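Long-range contacts in major capsid protein (Human herpesvirus 1, PDB 1NO7), which is the main building block of the herpes simplex virus capsid shell, here represented by its upper domain: residues A[154-159]-A[244-249]; A[212-217]-A[238-243]; A[312-317]-A[330-335]. All coordinates share one frame; numbering follows the deposited sequence.

Interaction 1: residues A[154-159]-A[244-249]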
ATOM      1  N   HIS A 154      -7.732  12.471 -18.958  1.00 60.91           N
ATOM      2  CA  HIS A 154      -8.618  12.433 -17.793  1.00 60.91           C
ATOM      3  C   HIS A 154      -8.288  13.465 -16.702  1.00 60.91           C
ATOM      4  O   HIS A 154      -7.129  13.877 -16.540  1.00 60.91           O
ATOM      5  CB  HIS A 154      -8.602  11.033 -17.176  1.00 59.07           C
ATOM      6  CG  HIS A 154      -9.552  10.876 -16.031  1.00 59.07           C
ATOM      7  ND1 HIS A 154     -10.899  10.644 -16.208  1.00 59.07           N
ATOM      8  CD2 HIS A 154      -9.360  10.979 -14.697  1.00 59.07           C
ATOM      9  CE1 HIS A 154     -11.496  10.610 -15.030  1.00 59.07           C
ATOM     10  NE2 HIS A 154     -10.584  10.811 -14.097  1.00 59.07           N
ATOM     11  N   ALA A 155      -9.314  13.867 -15.946  1.00 38.77           N
ATOM     12  CA  ALA A 155      -9.096  14.855 -14.892  1.00 38.77           C
ATOM     13  C   ALA A 155     -10.150  14.859 -13.788  1.00 38.77           C
ATOM     14  O   ALA A 155     -11.205  15.495 -13.923  1.00 38.77           O
ATOM     15  CB  ALA A 155      -8.984  16.261 -15.509  1.00 17.34           C
ATOM     16  N   MET A 156      -9.838  14.170 -12.690  1.00 41.25           N
ATOM     17  CA  MET A 156     -10.721  14.080 -11.525  1.00 41.25           C
ATOM     18  C   MET A 156     -11.359  15.456 -11.249  1.00 41.25           C
ATOM     19  O   MET A 156     -10.657  16.460 -11.098  1.00 41.25           O
ATOM     20  CB  MET A 156      -9.910  13.571 -10.306  1.00 17.79           C
ATOM     21  CG  MET A 156      -9.375  12.136 -10.478  1.00 17.79           C
ATOM     22  SD  MET A 156      -8.507  11.504  -9.005  1.00 17.79           S
ATOM     23  CE  MET A 156      -6.763  11.667  -9.517  1.00 17.79           C
ATOM     24  N   ALA A 157     -12.690  15.500 -11.211  1.00 39.37           N
ATOM     25  CA  ALA A 157     -13.401  16.758 -10.980  1.00 39.37           C
ATOM     26  C   ALA A 157     -13.168  17.320  -9.568  1.00 39.37           C
ATOM     27  O   ALA A 157     -12.831  16.582  -8.637  1.00 39.37           O
ATOM     28  CB  ALA A 157     -14.888  16.558 -11.232  1.00 38.19           C
ATOM     29  N   PRO A 158     -13.356  18.640  -9.391  1.00 37.50           N
ATOM     30  CA  PRO A 158     -13.161  19.292  -8.086  1.00 37.50           C
ATOM     31  C   PRO A 158     -13.704  18.408  -6.977  1.00 37.50           C
ATOM     32  O   PRO A 158     -12.989  18.066  -6.026  1.00 37.50           O
ATOM     33  CB  PRO A 158     -13.974  20.575  -8.210  1.00 50.00           C
ATOM     34  CG  PRO A 158     -13.920  20.881  -9.643  1.00 50.00           C
ATOM     35  CD  PRO A 158     -14.044  19.543 -10.329  1.00 50.00           C
ATOM     36  N   ALA A 159     -14.977  18.042  -7.123  1.00 43.58           N
ATOM     37  CA  ALA A 159     -15.659  17.196  -6.159  1.00 43.58           C
ATOM     38  C   ALA A 159     -14.787  16.006  -5.767  1.00 43.58           C
ATOM     39  O   ALA A 159     -14.191  15.986  -4.683  1.00 43.58           O
ATOM     40  CB  ALA A 159     -16.971  16.708  -6.744  1.00 49.98           C
ATOM     41  N   VAL A 244     -11.430   5.426 -10.277  1.00 36.44           N
ATOM     42  CA  VAL A 244     -10.970   4.393 -11.195  1.00 36.44           C
ATOM     43  C   VAL A 244     -10.806   4.925 -12.620  1.00 36.44           C
ATOM     44  O   VAL A 244      -9.905   4.505 -13.345  1.00 36.44           O
ATOM     45  CB  VAL A 244     -11.943   3.217 -11.247  1.00 21.53           C
ATOM     46  CG1 VAL A 244     -11.293   2.071 -12.045  1.00 21.53           C
ATOM     47  CG2 VAL A 244     -12.315   2.787  -9.835  1.00 21.53           C
ATOM     48  N   ALA A 245     -11.685   5.841 -13.017  1.00 36.07           N
ATOM     49  CA  ALA A 245     -11.639   6.425 -14.356  1.00 36.07           C
ATOM     50  C   ALA A 245     -10.271   7.072 -14.619  1.00 36.07           C
ATOM     51  O   ALA A 245      -9.800   7.137 -15.768  1.00 36.07           O
ATOM     52  CB  ALA A 245     -12.756   7.466 -14.505  1.00102.65           C
ATOM     53  N   HIS A 246      -9.644   7.552 -13.545  1.00 42.26           N
ATOM     54  CA  HIS A 246      -8.337   8.199 -13.611  1.00 42.26           C
ATOM     55  C   HIS A 246      -7.313   7.086 -13.716  1.00 42.26           C
ATOM     56  O   HIS A 246      -6.613   6.978 -14.719  1.00 42.26           O
ATOM     57  CB  HIS A 246      -8.090   9.008 -12.335  1.00 40.95           C
ATOM     58  CG  HIS A 246      -6.955   9.976 -12.433  1.00 40.95           C
ATOM     59  ND1 HIS A 246      -7.087  11.218 -13.020  1.00 40.95           N
ATOM     60  CD2 HIS A 246      -5.677   9.899 -11.994  1.00 40.95           C
ATOM     61  CE1 HIS A 246      -5.938  11.866 -12.934  1.00 40.95           C
ATOM     62  NE2 HIS A 246      -5.066  11.088 -12.316  1.00 40.95           N
ATOM     63  N   VAL A 247      -7.233   6.252 -12.680  1.00 15.79           N
ATOM     64  CA  VAL A 247      -6.289   5.143 -12.692  1.00 15.79           C
ATOM     65  C   VAL A 247      -6.381   4.410 -14.023  1.00 15.79           C
ATOM     66  O   VAL A 247      -5.451   3.700 -14.413  1.00 15.79           O
ATOM     67  CB  VAL A 247      -6.555   4.144 -11.541  1.00 18.75           C
ATOM     68  CG1 VAL A 247      -5.807   2.815 -11.799  1.00 18.75           C
ATOM     69  CG2 VAL A 247      -6.092   4.767 -10.203  1.00 18.75           C
ATOM     70  N   GLU A 248      -7.492   4.584 -14.734  1.00 41.46           N
ATOM     71  CA  GLU A 248      -7.622   3.932 -16.025  1.00 41.46           C
ATOM     72  C   GLU A 248      -6.797   4.692 -17.052  1.00 41.46           C
ATOM     73  O   GLU A 248      -6.162   4.078 -17.904  1.00 41.46           O
ATOM     74  CB  GLU A 248      -9.087   3.866 -16.464  1.00143.20           C
ATOM     75  CG  GLU A 248      -9.900   2.822 -15.717  1.00143.20           C
ATOM     76  CD  GLU A 248     -11.297   2.658 -16.281  1.00143.20           C
ATOM     77  OE1 GLU A 248     -11.428   2.228 -17.447  1.00143.20           O
ATOM     78  OE2 GLU A 248     -12.267   2.962 -15.556  1.00143.20           O
ATOM     79  N   ALA A 249      -6.794   6.022 -16.963  1.00 50.69           N
ATOM     80  CA  ALA A 249      -6.032   6.849 -17.903  1.00 50.69           C
ATOM     81  C   ALA A 249      -4.545   6.730 -17.635  1.00 50.69           C
ATOM     82  O   ALA A 249      -3.759   6.566 -18.564  1.00 50.69           O
ATOM     83  CB  ALA A 249      -6.455   8.314 -17.812  1.00 23.44           C
TER
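H154 and M156 close on H246 from different directions, where the loop leading into helix 158-169 packs on helix 234-256. This is loop-on-helix packing in the helical part of the VP5 upper domain. A157 is the N-cap residue of helix 158-169, so the contact lies just ahead of that helix start.

The tightly packed part is centred on H246, which is buried. M156 runs at about a right angle to the H246 side chain. Its chain bends at chi3 (-103°), which brings CE over the centre of the imidazole in a CH-pi contact. SD also lies over the face, 4.3 Å from the ring centroid. H154 meets the same ring at its rim. The two imidazole centroids are 5.0 Å apart and the planes are 68° apart; the rings meet rim to rim and neither lies over the other's face. They are modelled too close, so their exact spacing is doubtful. Y572 adds a third ring beside H246, and its OH is hydrogen-bonded to H154 O. M366 of helix 353-371 touches both M156 and H246.

The more open side is at H154, which is only partly buried. H154 CG is anti to the backbone N (chi1 -176°), and the ring lies against the backbone of A245 and H246. No hydrogen bond links the two segments. Contact here is made with small groups: H154 CB is 3.5 Å from A249 CB, and H154 CE1 is 3.4 Å from A245 CB. A245 O sits over the centre of the H154 ring, 3.7 Å above its plane.

Interaction 2: residues A[212-217]-A[238-243]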
ATOM      1  N   ALA A 212     -15.115   9.927   0.264  1.00 42.08           N
ATOM      2  CA  ALA A 212     -15.123   8.543  -0.185  1.00 42.08           C
ATOM      3  C   ALA A 212     -14.789   7.654   1.001  1.00 42.08           C
ATOM      4  O   ALA A 212     -13.784   7.860   1.684  1.00 42.08           O
ATOM      5  CB  ALA A 212     -14.112   8.356  -1.276  1.00148.63           C
ATOM      6  N   ALA A 213     -15.654   6.675   1.241  1.00 42.80           N
ATOM      7  CA  ALA A 213     -15.503   5.746   2.348  1.00 42.80           C
ATOM      8  C   ALA A 213     -14.204   4.937   2.407  1.00 42.80           C
ATOM      9  O   ALA A 213     -13.431   5.123   3.342  1.00 42.80           O
ATOM     10  CB  ALA A 213     -16.693   4.806   2.387  1.00133.95           C
ATOM     11  N   PHE A 214     -13.925   4.064   1.439  1.00 23.95           N
ATOM     12  CA  PHE A 214     -12.701   3.264   1.571  1.00 23.95           C
ATOM     13  C   PHE A 214     -11.526   3.507   0.603  1.00 23.95           C
ATOM     14  O   PHE A 214     -10.810   2.551   0.250  1.00 23.95           O
ATOM     15  CB  PHE A 214     -13.046   1.784   1.528  1.00 43.32           C
ATOM     16  CG  PHE A 214     -14.034   1.363   2.571  1.00 43.32           C
ATOM     17  CD1 PHE A 214     -15.353   1.823   2.527  1.00 43.32           C
ATOM     18  CD2 PHE A 214     -13.654   0.490   3.597  1.00 43.32           C
ATOM     19  CE1 PHE A 214     -16.278   1.426   3.476  1.00 43.32           C
ATOM     20  CE2 PHE A 214     -14.574   0.079   4.564  1.00 43.32           C
ATOM     21  CZ  PHE A 214     -15.889   0.547   4.506  1.00 43.32           C
ATOM     22  N   VAL A 215     -11.301   4.760   0.199  1.00 32.03           N
ATOM     23  CA  VAL A 215     -10.210   5.104  -0.733  1.00 32.03           C
ATOM     24  C   VAL A 215      -8.810   4.566  -0.381  1.00 32.03           C
ATOM     25  O   VAL A 215      -7.910   4.561  -1.230  1.00 32.03           O
ATOM     26  CB  VAL A 215     -10.069   6.596  -0.842  1.00 33.74           C
ATOM     27  CG1 VAL A 215     -11.352   7.195  -1.342  1.00 33.74           C
ATOM     28  CG2 VAL A 215      -9.712   7.159   0.531  1.00 33.74           C
ATOM     29  N   ASN A 216      -8.611   4.131   0.863  1.00 44.55           N
ATOM     30  CA  ASN A 216      -7.305   3.618   1.267  1.00 44.55           C
ATOM     31  C   ASN A 216      -7.049   2.168   0.797  1.00 44.55           C
ATOM     32  O   ASN A 216      -6.029   1.552   1.150  1.00 44.55           O
ATOM     33  CB  ASN A 216      -7.140   3.737   2.799  1.00 52.15           C
ATOM     34  CG  ASN A 216      -7.640   2.510   3.549  1.00 52.15           C
ATOM     35  OD1 ASN A 216      -8.847   2.227   3.594  1.00 52.15           O
ATOM     36  ND2 ASN A 216      -6.704   1.767   4.143  1.00 52.15           N
ATOM     37  N   ASP A 217      -7.967   1.632  -0.006  1.00 46.49           N
ATOM     38  CA  ASP A 217      -7.836   0.264  -0.518  1.00 46.49           C
ATOM     39  C   ASP A 217      -8.422   0.156  -1.932  1.00 46.49           C
ATOM     40  O   ASP A 217      -9.642   0.296  -2.127  1.00 46.49           O
ATOM     41  CB  ASP A 217      -8.562  -0.722   0.399  1.00 65.59           C
ATOM     42  CG  ASP A 217      -8.390  -2.169  -0.043  1.00 65.59           C
ATOM     43  OD1 ASP A 217      -8.625  -2.465  -1.244  1.00 65.59           O
ATOM     44  OD2 ASP A 217      -8.027  -3.015   0.815  1.00 65.59           O
ATOM     45  N   ALA A 238     -20.368   8.865  -8.029  1.00 43.89           N
ATOM     46  CA  ALA A 238     -19.554   9.636  -8.971  1.00 43.89           C
ATOM     47  C   ALA A 238     -18.090   9.478  -8.576  1.00 43.89           C
ATOM     48  O   ALA A 238     -17.289   8.882  -9.307  1.00 43.89           O
ATOM     49  CB  ALA A 238     -19.953  11.116  -8.923  1.00 57.25           C
ATOM     50  N   VAL A 239     -17.761  10.006  -7.399  1.00 25.18           N
ATOM     51  CA  VAL A 239     -16.411   9.929  -6.869  1.00 25.18           C
ATOM     52  C   VAL A 239     -15.757   8.582  -7.134  1.00 25.18           C
ATOM     53  O   VAL A 239     -14.812   8.481  -7.918  1.00 25.18           O
ATOM     54  CB  VAL A 239     -16.400  10.185  -5.360  1.00 10.90           C
ATOM     55  CG1 VAL A 239     -15.046   9.816  -4.780  1.00 10.90           C
ATOM     56  CG2 VAL A 239     -16.722  11.662  -5.082  1.00 10.90           C
ATOM     57  N   TYR A 240     -16.244   7.542  -6.473  1.00 24.19           N
ATOM     58  CA  TYR A 240     -15.666   6.210  -6.665  1.00 24.19           C
ATOM     59  C   TYR A 240     -15.369   5.835  -8.125  1.00 24.19           C
ATOM     60  O   TYR A 240     -14.349   5.186  -8.411  1.00 24.19           O
ATOM     61  CB  TYR A 240     -16.580   5.152  -6.047  1.00 34.71           C
ATOM     62  CG  TYR A 240     -16.450   5.110  -4.560  1.00 34.71           C
ATOM     63  CD1 TYR A 240     -17.221   5.945  -3.735  1.00 34.71           C
ATOM     64  CD2 TYR A 240     -15.497   4.290  -3.978  1.00 34.71           C
ATOM     65  CE1 TYR A 240     -17.026   5.957  -2.355  1.00 34.71           C
ATOM     66  CE2 TYR A 240     -15.294   4.292  -2.623  1.00 34.71           C
ATOM     67  CZ  TYR A 240     -16.049   5.122  -1.808  1.00 34.71           C
ATOM     68  OH  TYR A 240     -15.759   5.113  -0.461  1.00 34.71           O
ATOM     69  N   ARG A 241     -16.262   6.227  -9.036  1.00 43.72           N
ATOM     70  CA  ARG A 241     -16.088   5.934 -10.457  1.00 43.72           C
ATOM     71  C   ARG A 241     -14.908   6.767 -10.948  1.00 43.72           C
ATOM     72  O   ARG A 241     -13.900   6.227 -11.414  1.00 43.72           O
ATOM     73  CB  ARG A 241     -17.338   6.328 -11.249  1.00 77.04           C
ATOM     74  CG  ARG A 241     -18.628   5.626 -10.846  1.00 77.04           C
ATOM     75  CD  ARG A 241     -19.831   6.427 -11.354  1.00 77.04           C
ATOM     76  NE  ARG A 241     -21.110   5.763 -11.118  1.00 77.04           N
ATOM     77  CZ  ARG A 241     -21.478   4.629 -11.704  1.00 77.04           C
ATOM     78  NH1 ARG A 241     -20.666   4.031 -12.562  1.00 77.04           N
ATOM     79  NH2 ARG A 241     -22.662   4.096 -11.441  1.00 77.04           N
ATOM     80  N   ASP A 242     -15.053   8.088 -10.820  1.00 51.19           N
ATOM     81  CA  ASP A 242     -14.027   9.033 -11.238  1.00 51.19           C
ATOM     82  C   ASP A 242     -12.648   8.516 -10.839  1.00 51.19           C
ATOM     83  O   ASP A 242     -11.718   8.513 -11.646  1.00 51.19           O
ATOM     84  CB  ASP A 242     -14.272  10.400 -10.596  1.00 55.24           C
ATOM     85  CG  ASP A 242     -13.777  11.540 -11.460  1.00 55.24           C
ATOM     86  OD1 ASP A 242     -13.791  12.704 -10.999  1.00 55.24           O
ATOM     87  OD2 ASP A 242     -13.383  11.269 -12.615  1.00 55.24           O
ATOM     88  N   LEU A 243     -12.523   8.065  -9.594  1.00 27.76           N
ATOM     89  CA  LEU A 243     -11.250   7.550  -9.112  1.00 27.76           C
ATOM     90  C   LEU A 243     -10.709   6.524 -10.098  1.00 27.76           C
ATOM     91  O   LEU A 243      -9.660   6.720 -10.699  1.00 27.76           O
ATOM     92  CB  LEU A 243     -11.423   6.888  -7.755  1.00 19.56           C
ATOM     93  CG  LEU A 243     -10.342   7.226  -6.731  1.00 19.56           C
ATOM     94  CD1 LEU A 243     -10.733   8.542  -6.073  1.00 19.56           C
ATOM     95  CD2 LEU A 243     -10.222   6.130  -5.660  1.00 19.56           C
TER
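Y240 CG is anti to its own carbonyl carbon (chi1 -77°), which sends the ring from helix 234-256 toward loop 212-217. V239, one residue earlier, has CG1 anti to the backbone N (chi1 168°), and this methyl meets the same loop at A212.

The phenol oxygen reaches the backbone at F214. F214 N donates to Y240 OH at 2.8 Å, with an angle of 138° at the hydrogen. The position of the OH is doubtful, because the model places it too near A213. F214 N lies near the plane of the Y240 ring, at its edge. The OH in turn lies at the edge of the F214 ring.

A212 CB supplies the apolar part of the contact. It is 3.8 Å from Y240 CZ and 3.9 Å from V239 CG1. A213 CB is 4.3 Å from Y240 CZ.

The loop then makes a type I beta turn from F214 to D217, closed by D217 N to F214 O at 3.0 Å. D217 is the N-cap of the next helix, and its OD1 accepts from L220 N.

All the touching residues are buried. The loop joins helix 195-208 to helix 218-226, and Y240 touches I202 of the first and V224 and V225 of the second. V239 also packs on helix 158-169, through T160 and A163.

Interaction 3: residues A[312-317]-A[330-335]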
ATOM      1  N   ASP A 312      10.459 -19.528   1.997  1.00111.28           N
ATOM      2  CA  ASP A 312      10.033 -19.628   0.611  1.00111.28           C
ATOM      3  C   ASP A 312       8.512 -19.567   0.707  1.00111.28           C
ATOM      4  O   ASP A 312       7.891 -20.388   1.392  1.00111.28           O
ATOM      5  CB  ASP A 312      10.472 -20.964   0.016  1.00148.56           C
ATOM      6  CG  ASP A 312      11.978 -21.109  -0.033  1.00148.56           C
ATOM      7  OD1 ASP A 312      12.636 -20.842   0.996  1.00148.56           O
ATOM      8  OD2 ASP A 312      12.505 -21.495  -1.098  1.00148.56           O
ATOM      9  N   PRO A 313       7.890 -18.583   0.040  1.00 51.50           N
ATOM     10  CA  PRO A 313       6.434 -18.415   0.062  1.00 51.50           C
ATOM     11  C   PRO A 313       5.587 -19.557  -0.532  1.00 51.50           C
ATOM     12  O   PRO A 313       5.647 -19.830  -1.741  1.00 51.50           O
ATOM     13  CB  PRO A 313       6.236 -17.087  -0.680  1.00 79.08           C
ATOM     14  CG  PRO A 313       7.343 -17.098  -1.668  1.00 79.08           C
ATOM     15  CD  PRO A 313       8.515 -17.568  -0.824  1.00 79.08           C
ATOM     16  N   VAL A 314       4.801 -20.212   0.335  1.00 39.50           N
ATOM     17  CA  VAL A 314       3.897 -21.299  -0.066  1.00 39.50           C
ATOM     18  C   VAL A 314       2.468 -20.759  -0.038  1.00 39.50           C
ATOM     19  O   VAL A 314       2.051 -20.134   0.952  1.00 39.50           O
ATOM     20  CB  VAL A 314       3.991 -22.500   0.889  1.00 65.76           C
ATOM     21  CG1 VAL A 314       3.744 -22.046   2.317  1.00 65.76           C
ATOM     22  CG2 VAL A 314       2.987 -23.568   0.476  1.00 65.76           C
ATOM     23  N   TYR A 315       1.727 -21.004  -1.117  1.00 61.56           N
ATOM     24  CA  TYR A 315       0.356 -20.512  -1.242  1.00 61.56           C
ATOM     25  C   TYR A 315      -0.719 -21.281  -0.469  1.00 61.56           C
ATOM     26  O   TYR A 315      -0.472 -22.354   0.093  1.00 61.56           O
ATOM     27  CB  TYR A 315      -0.046 -20.447  -2.720  1.00115.77           C
ATOM     28  CG  TYR A 315       0.907 -19.657  -3.587  1.00115.77           C
ATOM     29  CD1 TYR A 315       1.926 -18.884  -3.023  1.00115.77           C
ATOM     30  CD2 TYR A 315       0.799 -19.690  -4.975  1.00115.77           C
ATOM     31  CE1 TYR A 315       2.817 -18.168  -3.821  1.00115.77           C
ATOM     32  CE2 TYR A 315       1.683 -18.976  -5.786  1.00115.77           C
ATOM     33  CZ  TYR A 315       2.692 -18.218  -5.202  1.00115.77           C
ATOM     34  OH  TYR A 315       3.575 -17.517  -5.997  1.00115.77           O
ATOM     35  N   ALA A 316      -1.921 -20.712  -0.450  1.00 98.02           N
ATOM     36  CA  ALA A 316      -3.060 -21.306   0.235  1.00 98.02           C
ATOM     37  C   ALA A 316      -4.340 -20.845  -0.463  1.00 98.02           C
ATOM     38  O   ALA A 316      -4.569 -19.640  -0.605  1.00 98.02           O
ATOM     39  CB  ALA A 316      -3.065 -20.872   1.696  1.00  2.25           C
ATOM     40  N   ALA A 317      -5.164 -21.803  -0.892  1.00 74.79           N
ATOM     41  CA  ALA A 317      -6.415 -21.508  -1.596  1.00 74.79           C
ATOM     42  C   ALA A 317      -7.549 -20.952  -0.727  1.00 74.79           C
ATOM     43  O   ALA A 317      -8.441 -20.267  -1.247  1.00 74.79           O
ATOM     44  CB  ALA A 317      -6.897 -22.749  -2.337  1.00151.64           C
ATOM     45  N   ASP A 330       5.522 -19.632   9.164  1.00 87.36           N
ATOM     46  CA  ASP A 330       6.031 -20.637   8.242  1.00 87.36           C
ATOM     47  C   ASP A 330       6.069 -20.138   6.807  1.00 87.36           C
ATOM     48  O   ASP A 330       6.389 -20.901   5.890  1.00 87.36           O
ATOM     49  CB  ASP A 330       5.167 -21.895   8.295  1.00120.91           C
ATOM     50  CG  ASP A 330       3.821 -21.699   7.625  1.00120.91           C
ATOM     51  OD1 ASP A 330       3.024 -20.878   8.127  1.00120.91           O
ATOM     52  OD2 ASP A 330       3.563 -22.359   6.593  1.00120.91           O
ATOM     53  N   GLY A 331       5.732 -18.871   6.600  1.00 60.26           N
ATOM     54  CA  GLY A 331       5.755 -18.348   5.245  1.00 60.26           C
ATOM     55  C   GLY A 331       4.773 -19.032   4.291  1.00 60.26           C
ATOM     56  O   GLY A 331       5.154 -19.637   3.276  1.00 60.26           O
ATOM     57  N   GLN A 332       3.494 -18.939   4.638  1.00 41.03           N
ATOM     58  CA  GLN A 332       2.424 -19.505   3.831  1.00 41.03           C
ATOM     59  C   GLN A 332       1.468 -18.350   3.570  1.00 41.03           C
ATOM     60  O   GLN A 332       0.916 -17.763   4.503  1.00 41.03           O
ATOM     61  CB  GLN A 332       1.721 -20.611   4.600  1.00 92.87           C
ATOM     62  CG  GLN A 332       0.763 -21.400   3.754  1.00 92.87           C
ATOM     63  CD  GLN A 332       0.155 -22.543   4.516  1.00 92.87           C
ATOM     64  OE1 GLN A 332      -0.638 -22.338   5.438  1.00 92.87           O
ATOM     65  NE2 GLN A 332       0.528 -23.764   4.149  1.00 92.87           N
ATOM     66  N   LEU A 333       1.276 -18.014   2.305  1.00 43.04           N
ATOM     67  CA  LEU A 333       0.417 -16.879   1.976  1.00 43.04           C
ATOM     68  C   LEU A 333      -0.965 -17.216   1.417  1.00 43.04           C
ATOM     69  O   LEU A 333      -1.115 -17.984   0.456  1.00 43.04           O
ATOM     70  CB  LEU A 333       1.159 -15.927   1.008  1.00 34.64           C
ATOM     71  CG  LEU A 333       2.210 -14.936   1.558  1.00 34.64           C
ATOM     72  CD1 LEU A 333       2.726 -15.324   2.955  1.00 34.64           C
ATOM     73  CD2 LEU A 333       3.363 -14.879   0.555  1.00 34.64           C
ATOM     74  N   LEU A 334      -1.982 -16.620   2.026  1.00 48.47           N
ATOM     75  CA  LEU A 334      -3.340 -16.853   1.576  1.00 48.47           C
ATOM     76  C   LEU A 334      -3.527 -16.268   0.192  1.00 48.47           C
ATOM     77  O   LEU A 334      -3.093 -15.148  -0.084  1.00 48.47           O
ATOM     78  CB  LEU A 334      -4.342 -16.212   2.537  1.00 40.35           C
ATOM     79  CG  LEU A 334      -4.492 -16.898   3.893  1.00 40.35           C
ATOM     80  CD1 LEU A 334      -5.626 -16.228   4.657  1.00 40.35           C
ATOM     81  CD2 LEU A 334      -4.769 -18.391   3.696  1.00 40.35           C
ATOM     82  N   HIS A 335      -4.176 -17.030  -0.675  1.00 53.85           N
ATOM     83  CA  HIS A 335      -4.440 -16.584  -2.032  1.00 53.85           C
ATOM     84  C   HIS A 335      -5.952 -16.675  -2.248  1.00 53.85           C
ATOM     85  O   HIS A 335      -6.414 -17.135  -3.287  1.00 53.85           O
ATOM     86  CB  HIS A 335      -3.677 -17.488  -3.009  1.00 65.04           C
ATOM     87  CG  HIS A 335      -3.928 -17.180  -4.453  1.00 65.04           C
ATOM     88  ND1 HIS A 335      -3.808 -15.910  -4.977  1.00 65.04           N
ATOM     89  CD2 HIS A 335      -4.287 -17.980  -5.485  1.00 65.04           C
ATOM     90  CE1 HIS A 335      -4.084 -15.942  -6.269  1.00 65.04           C
ATOM     91  NE2 HIS A 335      -4.377 -17.186  -6.603  1.00 65.04           N
TER
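Q332 lies beside V314 across two short strands. Its CB is 3.4 Å from V314 CG1. CG, anti to the backbone N (chi1 -170°), meets V314 CG1 at the same distance and lies 3.3 Å from V314 O. The chain stays extended to CD. At the tip, NE2 approaches V314 CG1 at 4.1 Å.

Strands 314-316 and 332-334 form a parallel two-stranded sheet, with their short axes at 33°. V314 pairs with Q332, Y315 with L333 and A316 with L334. V314 N donates to G331 O at 3.0 Å, with a nearly straight N-H...O angle of 170°. In return, V314 O accepts from L333 N, and A316 O accepts from H335 N. V314 O also receives a CA-H...O contact from Q332 CA.

V314, Q332, A316 and L334 point to one face of the sheet, where A316 CB is 3.6 Å from L334 CD2. Y315 and L333 point to the other. There Y315 packs on L292 and M293 of helix 290-296. L333 CD2 is 3.8 Å from P313 CB, and A308 of strand 307-308 touches both residues.

Overall arrangement
Interactions 1 and 2 are neighbours, with centres 10 Å apart. Both use helix 234-256, in consecutive segments. Both segments of interaction 2 fall between 154-159 and 244-249 in the sequence. D242 of segment 238-243 joins the two contacts: its OD1 probably accepts a hydrogen bond from A157 N at 3.0 Å. Both loops, those before helices 158-169 and 218-226, thus pack on one long helix. Interaction 3 comes later in the chain and brings together two short strands. Its centre is about 35 Å from that of interaction 1, on the opposite side of the chain's centre, and about 30 Å from that of interaction 2. Interactions 1 and 2 thus belong to one helical region, and interaction 3 to a separate small sheet.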